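Local coordinates for protein 4-alpha-glucanotransferase (Streptococcus agalactiae, PDB 6M6T) that belongs to the 4-alpha-glucanotransferase (amylomaltase) family of TIM-barrel enzymes and holds bound glycans in two pockets, at residues A[367-370]-A[371-374]; A[379-382]-A[383-386]. All coordinates share one frame; numbering follows the deposited sequence.

Contacts 1 and 2 lie in series in the long loop that joins strand 363-366 to strand 389-392 of the TIM barrel, with their centres 10 Å apart. Each gives one residue to the same glycan pocket, Phe-369 from contact 1 and Asp-380 from contact 2, and both of these side chains come within about 4 Å of a bound GLC. The two turns also pack together directly. Phe-369 CB sits 3.6 Å from Asp-380 OD2, so the aromatic and the acidic pocket residue are neighbours. The same interface also brings Met-367 CA to 3.5 Å from Tyr-385 OH, and Ile-381 CD1 packs on Gly-370 O.

Contact 1: A[367-370]-A[371-374]; sequences MEFG and FYDT. With AC1 (4,6-dideoxy-4-{[(1S,4R,5S,6S)-4,5,6-trihydroxy-3-(hydroxymethyl)cyclohex-2-en-1-yl]amino}-alpha-D-glucopyranose), chain J.
Tyr-372 and Phe-369 meet around one turn of chain, where CE2 of the tyrosine lies near the plane of the phenyl ring, at its edge, 4.4 Å from CD1. Phe-369 also meets the bound AC1 of chain J. Its CZ is 3.4 Å from C6, the methyl group of the deoxy sugar, which approaches the ring obliquely, while the ring oxygen O5 is 3.6 Å from the same CZ. A flat hydrocarbon ring suits this place, since it offers an apolar surface to a carbon that bears no hydroxyl. With CG anti to its carbonyl carbon (chi1 -61°), the Phe-369 side chain leaves the turn toward the sugar.

Behind this first shell, the backbone sets the positions. Residues 367-369 form a short 3-10 segment, in which Gly-370 N donates to Met-367 O over 3.2 Å. The chain then bends at Gly-370, whose carbonyl oxygen lies over one face of the Phe-371 ring, 3.5 Å from CG. Glu-368 O approaches the Tyr-372 ring obliquely, 3.3 Å from its CE2. Met-367 and Phe-371 run side by side in the same direction, with CG of the methionine 3.8 Å from CE2 of the ring; both are apolar and buried, so a thioether chain laid along a phenyl ring suits this place.

Outside the turn, Tyr-372 packs edge-to-face with Phe-254, itself a pocket residue. Phe-371 heads off roughly at right angles to Tyr-372, edge-to-face with Tyr-419 and touching Tyr-415 of helix 410-419 and Trp-404 of helix 401-404. Met-367 is tied by backbone hydrogen bonds to Tyr-392 at the end of strand 389-392, which anchors the turn to the barrel.

Contact 2: A[379-382]-A[383-386]; sequences IDIP and HNYT
Pro-382 lies against one face of the Tyr-385 ring where a loop of the TIM barrel makes two overlapping type I beta-turns, 381-384 and 382-385, the second somewhat distorted. The first turn is closed by Asn-384 N, which donates to Ile-381 O over 2.9 Å. The second is closed by Tyr-385 N, which donates to Pro-382 O over 3.2 Å in a nearly straight bond (173°). Proline suits its place at the first corner, because its phi is already restricted to what the turn needs and it has no N-H left to satisfy.

The third bond reaches back along the chain. Tyr-385 OH supplies a donor to the backbone carbonyl of Asp-380, in a hydrogen bond to Asp-380 O modelled very short, at 2.5 Å, a length not to be leaned on at this resolution. Tyr-385 holds its CG anti to its own carbonyl carbon (chi1 -58°), which lays the ring over the proline; Pro-382 CA sits above the ring centre at 3.7 Å in a CH-pi contact. A phenol thus fills both roles, a face for the proline and a donor at its far end.

Asp-380 points its carboxylate elsewhere: OD1 accepts from Ile-366 N at the end of strand 363-366, and the residue touches GLC. His-383 is exposed, yet both ring nitrogens have partners, ND1 with Tyr-419 OH and NE2, weakly, with Gly-376 O. One face of this imidazole carries the Ile-381 methyl CG2, 3.5 Å from the ring centroid and 20° off the normal.

Contact 1: A[367-370]-A[371-374]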
ATOM      1  N   MET A 367     -12.878 -13.488   4.669  1.00 46.47           N
ATOM      2  CA  MET A 367     -13.605 -14.751   4.700  1.00 52.58           C
ATOM      3  C   MET A 367     -12.695 -15.962   4.787  1.00 56.93           C
ATOM      4  O   MET A 367     -13.171 -17.052   5.123  1.00 54.94           O
ATOM      5  CB  MET A 367     -14.459 -14.903   3.457  1.00 54.51           C
ATOM      6  CG  MET A 367     -15.749 -15.696   3.639  1.00 53.23           C
ATOM      7  SD  MET A 367     -16.685 -15.546   2.099  1.00 57.19           S
ATOM      8  CE  MET A 367     -15.733 -14.265   1.298  1.00 47.46           C
ATOM      9  N   GLU A 368     -11.409 -15.813   4.461  1.00 60.20           N
ATOM     10  CA  GLU A 368     -10.533 -16.974   4.461  1.00 56.86           C
ATOM     11  C   GLU A 368     -10.188 -17.430   5.861  1.00 50.99           C
ATOM     12  O   GLU A 368      -9.869 -18.604   6.045  1.00 57.75           O
ATOM     13  CB  GLU A 368      -9.263 -16.686   3.665  1.00 53.94           C
ATOM     14  CG  GLU A 368      -9.377 -17.153   2.238  1.00 53.69           C
ATOM     15  CD  GLU A 368      -8.260 -16.653   1.357  1.00 57.55           C
ATOM     16  OE1 GLU A 368      -7.086 -16.774   1.764  1.00 62.88           O
ATOM     17  OE2 GLU A 368      -8.557 -16.140   0.254  1.00 59.98           O
ATOM     18  N   PHE A 369     -10.267 -16.539   6.842  1.00 45.31           N
ATOM     19  CA  PHE A 369     -10.064 -16.880   8.242  1.00 51.36           C
ATOM     20  C   PHE A 369     -11.284 -17.533   8.885  1.00 54.48           C
ATOM     21  O   PHE A 369     -11.226 -17.887  10.070  1.00 63.37           O
ATOM     22  CB  PHE A 369      -9.727 -15.623   9.047  1.00 63.20           C
ATOM     23  CG  PHE A 369      -8.472 -14.920   8.615  1.00 57.92           C
ATOM     24  CD1 PHE A 369      -7.330 -15.635   8.294  1.00 51.86           C
ATOM     25  CD2 PHE A 369      -8.427 -13.530   8.574  1.00 56.89           C
ATOM     26  CE1 PHE A 369      -6.176 -14.978   7.927  1.00 50.32           C
ATOM     27  CE2 PHE A 369      -7.280 -12.878   8.201  1.00 53.76           C
ATOM     28  CZ  PHE A 369      -6.151 -13.605   7.877  1.00 49.23           C
ATOM     29  N   GLY A 370     -12.384 -17.677   8.154  1.00 52.92           N
ATOM     30  CA  GLY A 370     -13.663 -17.979   8.763  1.00 49.19           C
ATOM     31  C   GLY A 370     -14.238 -19.343   8.454  1.00 49.72           C
ATOM     32  O   GLY A 370     -15.427 -19.570   8.675  1.00 54.35           O
ATOM     33  N   PHE A 371     -13.420 -20.262   7.946  1.00 52.69           N
ATOM     34  CA  PHE A 371     -13.855 -21.635   7.720  1.00 46.69           C
ATOM     35  C   PHE A 371     -12.900 -22.631   8.360  1.00 53.23           C
ATOM     36  O   PHE A 371     -13.052 -23.837   8.144  1.00 54.89           O
ATOM     37  CB  PHE A 371     -13.993 -21.940   6.215  1.00 53.33           C
ATOM     38  CG  PHE A 371     -15.121 -21.193   5.537  1.00 54.55           C
ATOM     39  CD1 PHE A 371     -16.443 -21.544   5.759  1.00 56.38           C
ATOM     40  CD2 PHE A 371     -14.859 -20.129   4.698  1.00 51.75           C
ATOM     41  CE1 PHE A 371     -17.468 -20.857   5.160  1.00 49.30           C
ATOM     42  CE2 PHE A 371     -15.887 -19.442   4.096  1.00 54.40           C
ATOM     43  CZ  PHE A 371     -17.190 -19.811   4.328  1.00 53.75           C
ATOM     44  N   TYR A 372     -11.903 -22.158   9.117  1.00 54.39           N
ATOM     45  CA  TYR A 372     -11.033 -23.060   9.859  1.00 58.58           C
ATOM     46  C   TYR A 372     -11.743 -23.721  11.029  1.00 56.26           C
ATOM     47  O   TYR A 372     -11.247 -24.719  11.555  1.00 63.49           O
ATOM     48  CB  TYR A 372      -9.800 -22.321  10.389  1.00 60.69           C
ATOM     49  CG  TYR A 372      -8.898 -21.818   9.299  1.00 59.15           C
ATOM     50  CD1 TYR A 372      -8.336 -22.693   8.388  1.00 53.58           C
ATOM     51  CD2 TYR A 372      -8.608 -20.461   9.181  1.00 56.99           C
ATOM     52  CE1 TYR A 372      -7.517 -22.233   7.382  1.00 56.90           C
ATOM     53  CE2 TYR A 372      -7.805 -19.989   8.178  1.00 45.03           C
ATOM     54  CZ  TYR A 372      -7.257 -20.876   7.281  1.00 52.47           C
ATOM     55  OH  TYR A 372      -6.437 -20.411   6.274  1.00 59.44           O
ATOM     56  N   ASP A 373     -12.878 -23.196  11.450  1.00 50.84           N
ATOM     57  CA  ASP A 373     -13.633 -23.758  12.560  1.00 50.22           C
ATOM     58  C   ASP A 373     -15.004 -24.166  12.021  1.00 49.44           C
ATOM     59  O   ASP A 373     -15.866 -23.314  11.796  1.00 47.95           O
ATOM     60  CB  ASP A 373     -13.715 -22.747  13.694  1.00 42.43           C
ATOM     61  CG  ASP A 373     -14.913 -22.951  14.572  1.00 54.07           C
ATOM     62  OD1 ASP A 373     -15.500 -24.057  14.579  1.00 48.82           O
ATOM     63  OD2 ASP A 373     -15.289 -21.982  15.264  1.00 62.39           O
ATOM     64  N   THR A 374     -15.201 -25.478  11.839  1.00 48.43           N
ATOM     65  CA  THR A 374     -16.421 -26.041  11.270  1.00 47.65           C
ATOM     66  C   THR A 374     -17.643 -25.904  12.173  1.00 50.35           C
ATOM     67  O   THR A 374     -18.710 -26.384  11.776  1.00 54.66           O
ATOM     68  CB  THR A 374     -16.224 -27.523  10.932  1.00 47.78           C
ATOM     69  OG1 THR A 374     -15.434 -28.149  11.944  1.00 36.16           O
ATOM     70  CG2 THR A 374     -15.523 -27.681   9.614  1.00 54.46           C
TER
HETATM   71  C1  AC1 J   2      -3.865 -14.042  12.142  1.00 81.65           C
HETATM   72  O2  AC1 J   2      -2.032 -14.378  13.696  1.00 78.38           O
HETATM   73  C2  AC1 J   2      -2.384 -13.794  12.429  1.00 78.11           C
HETATM   74  C4A AC1 J   2      -1.564  -7.010   9.912  1.00 67.27           C
HETATM   75  C3  AC1 J   2      -2.154 -12.316  12.539  1.00 68.79           C
HETATM   76  O3  AC1 J   2      -0.769 -12.137  12.808  1.00 73.77           O
HETATM   77  C4  AC1 J   2      -2.536 -11.629  11.227  1.00 73.11           C
HETATM   78  N4A AC1 J   2      -2.443 -10.171  11.332  1.00 70.29           N
HETATM   79  C5  AC1 J   2      -3.972 -11.937  10.856  1.00 72.54           C
HETATM   80  O5  AC1 J   2      -4.227 -13.378  10.864  1.00 74.56           O
HETATM   81  C6  AC1 J   2      -4.250 -11.301   9.479  1.00 60.50           C
HETATM   82  C1B AC1 J   2      -1.104  -9.604  11.124  1.00 68.08           C
HETATM   83  C2B AC1 J   2      -1.087  -8.310  11.876  1.00 65.36           C
HETATM   84  O2B AC1 J   2      -1.525  -8.598  13.204  1.00 75.18           O
HETATM   85  C3B AC1 J   2      -2.089  -7.378  11.245  1.00 61.28           C
HETATM   86  O3B AC1 J   2      -2.177  -6.170  11.987  1.00 61.21           O
HETATM   87  O4  AC1 J   2      -2.544  -6.192   9.239  1.00 65.60           O
HETATM   88  C5B AC1 J   2      -1.216  -8.152   9.172  1.00 68.53           C
HETATM   89  C7B AC1 J   2      -0.933  -9.384   9.763  1.00 70.44           C
HETATM   90  C6B AC1 J   2      -1.071  -8.003   7.672  1.00 65.92           C
HETATM   91  O6B AC1 J   2      -1.976  -6.970   7.277  1.00 68.61           O

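Contact 2: A[379-382]-A[383-386]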
ATOM      1  N   ILE A 379     -15.792 -15.434  13.744  1.00 52.59           N
ATOM      2  CA  ILE A 379     -16.363 -14.119  13.475  1.00 50.38           C
ATOM      3  C   ILE A 379     -16.115 -13.639  12.052  1.00 55.57           C
ATOM      4  O   ILE A 379     -16.567 -12.542  11.686  1.00 56.14           O
ATOM      5  CB  ILE A 379     -15.794 -13.082  14.456  1.00 45.21           C
ATOM      6  CG1 ILE A 379     -14.335 -12.798  14.111  1.00 54.82           C
ATOM      7  CG2 ILE A 379     -15.916 -13.603  15.871  1.00 58.66           C
ATOM      8  CD1 ILE A 379     -14.101 -11.439  13.460  1.00 53.58           C
ATOM      9  N   ASP A 380     -15.364 -14.404  11.260  1.00 51.28           N
ATOM     10  CA  ASP A 380     -15.161 -14.124   9.848  1.00 51.42           C
ATOM     11  C   ASP A 380     -16.000 -15.040   8.960  1.00 49.70           C
ATOM     12  O   ASP A 380     -15.730 -15.139   7.760  1.00 51.66           O
ATOM     13  CB  ASP A 380     -13.674 -14.250   9.483  1.00 52.92           C
ATOM     14  CG  ASP A 380     -12.822 -13.064   9.978  1.00 66.82           C
ATOM     15  OD1 ASP A 380     -13.114 -11.906   9.585  1.00 61.71           O
ATOM     16  OD2 ASP A 380     -11.841 -13.294  10.739  1.00 73.14           O
ATOM     17  N   ILE A 381     -16.989 -15.730   9.527  1.00 51.70           N
ATOM     18  CA  ILE A 381     -17.907 -16.568   8.743  1.00 51.48           C
ATOM     19  C   ILE A 381     -19.052 -15.686   8.254  1.00 44.71           C
ATOM     20  O   ILE A 381     -19.559 -14.847   9.015  1.00 46.34           O
ATOM     21  CB  ILE A 381     -18.416 -17.782   9.552  1.00 47.44           C
ATOM     22  CG1 ILE A 381     -18.950 -18.885   8.626  1.00 42.36           C
ATOM     23  CG2 ILE A 381     -19.491 -17.369  10.537  1.00 46.84           C
ATOM     24  CD1 ILE A 381     -18.606 -20.295   9.028  1.00 37.01           C
ATOM     25  N   PRO A 382     -19.472 -15.823   6.993  1.00 46.19           N
ATOM     26  CA  PRO A 382     -20.416 -14.843   6.404  1.00 49.88           C
ATOM     27  C   PRO A 382     -21.638 -14.499   7.255  1.00 47.52           C
ATOM     28  O   PRO A 382     -22.057 -13.332   7.285  1.00 46.24           O
ATOM     29  CB  PRO A 382     -20.826 -15.520   5.090  1.00 46.26           C
ATOM     30  CG  PRO A 382     -19.643 -16.381   4.721  1.00 47.75           C
ATOM     31  CD  PRO A 382     -18.927 -16.762   5.990  1.00 48.06           C
ATOM     32  N   HIS A 383     -22.207 -15.462   7.961  1.00 39.80           N
ATOM     33  CA  HIS A 383     -23.431 -15.103   8.655  1.00 38.84           C
ATOM     34  C   HIS A 383     -23.202 -14.253   9.868  1.00 45.04           C
ATOM     35  O   HIS A 383     -24.150 -14.152  10.636  1.00 46.82           O
ATOM     36  CB  HIS A 383     -24.201 -16.363   9.038  1.00 39.60           C
ATOM     37  CG  HIS A 383     -23.463 -17.279   9.967  1.00 44.46           C
ATOM     38  ND1 HIS A 383     -23.052 -18.545   9.591  1.00 37.35           N
ATOM     39  CD2 HIS A 383     -23.097 -17.132  11.266  1.00 38.92           C
ATOM     40  CE1 HIS A 383     -22.450 -19.129  10.613  1.00 37.21           C
ATOM     41  NE2 HIS A 383     -22.463 -18.293  11.639  1.00 41.26           N
ATOM     42  N   ASN A 384     -22.025 -13.673  10.106  1.00 47.11           N
ATOM     43  CA  ASN A 384     -21.805 -12.782  11.236  1.00 45.30           C
ATOM     44  C   ASN A 384     -21.416 -11.382  10.794  1.00 53.64           C
ATOM     45  O   ASN A 384     -21.091 -10.532  11.645  1.00 48.31           O
ATOM     46  CB  ASN A 384     -20.725 -13.347  12.164  1.00 45.29           C
ATOM     47  CG  ASN A 384     -21.204 -14.548  12.928  1.00 50.24           C
ATOM     48  OD1 ASN A 384     -20.482 -15.537  13.085  1.00 52.12           O
ATOM     49  ND2 ASN A 384     -22.443 -14.481  13.401  1.00 49.94           N
ATOM     50  N   TYR A 385     -21.432 -11.121   9.489  1.00 46.61           N
ATOM     51  CA  TYR A 385     -21.076  -9.807   8.988  1.00 45.53           C
ATOM     52  C   TYR A 385     -22.241  -8.852   9.197  1.00 51.29           C
ATOM     53  O   TYR A 385     -23.406  -9.262   9.223  1.00 51.00           O
ATOM     54  CB  TYR A 385     -20.711  -9.879   7.509  1.00 44.78           C
ATOM     55  CG  TYR A 385     -19.569 -10.807   7.180  1.00 41.98           C
ATOM     56  CD1 TYR A 385     -18.805 -11.401   8.179  1.00 44.76           C
ATOM     57  CD2 TYR A 385     -19.247 -11.079   5.858  1.00 42.66           C
ATOM     58  CE1 TYR A 385     -17.752 -12.253   7.870  1.00 51.44           C
ATOM     59  CE2 TYR A 385     -18.204 -11.932   5.528  1.00 47.81           C
ATOM     60  CZ  TYR A 385     -17.445 -12.512   6.539  1.00 53.39           C
ATOM     61  OH  TYR A 385     -16.389 -13.350   6.211  1.00 50.88           O
ATOM     62  N   THR A 386     -21.918  -7.575   9.375  1.00 50.67           N
ATOM     63  CA  THR A 386     -22.922  -6.524   9.394  1.00 42.84           C
ATOM     64  C   THR A 386     -22.632  -5.553   8.249  1.00 48.47           C
ATOM     65  O   THR A 386     -21.653  -5.700   7.516  1.00 50.39           O
ATOM     66  CB  THR A 386     -22.957  -5.818  10.747  1.00 40.80           C
ATOM     67  OG1 THR A 386     -22.023  -4.739  10.734  1.00 55.61           O
ATOM     68  CG2 THR A 386     -22.581  -6.792  11.852  1.00 39.90           C
TER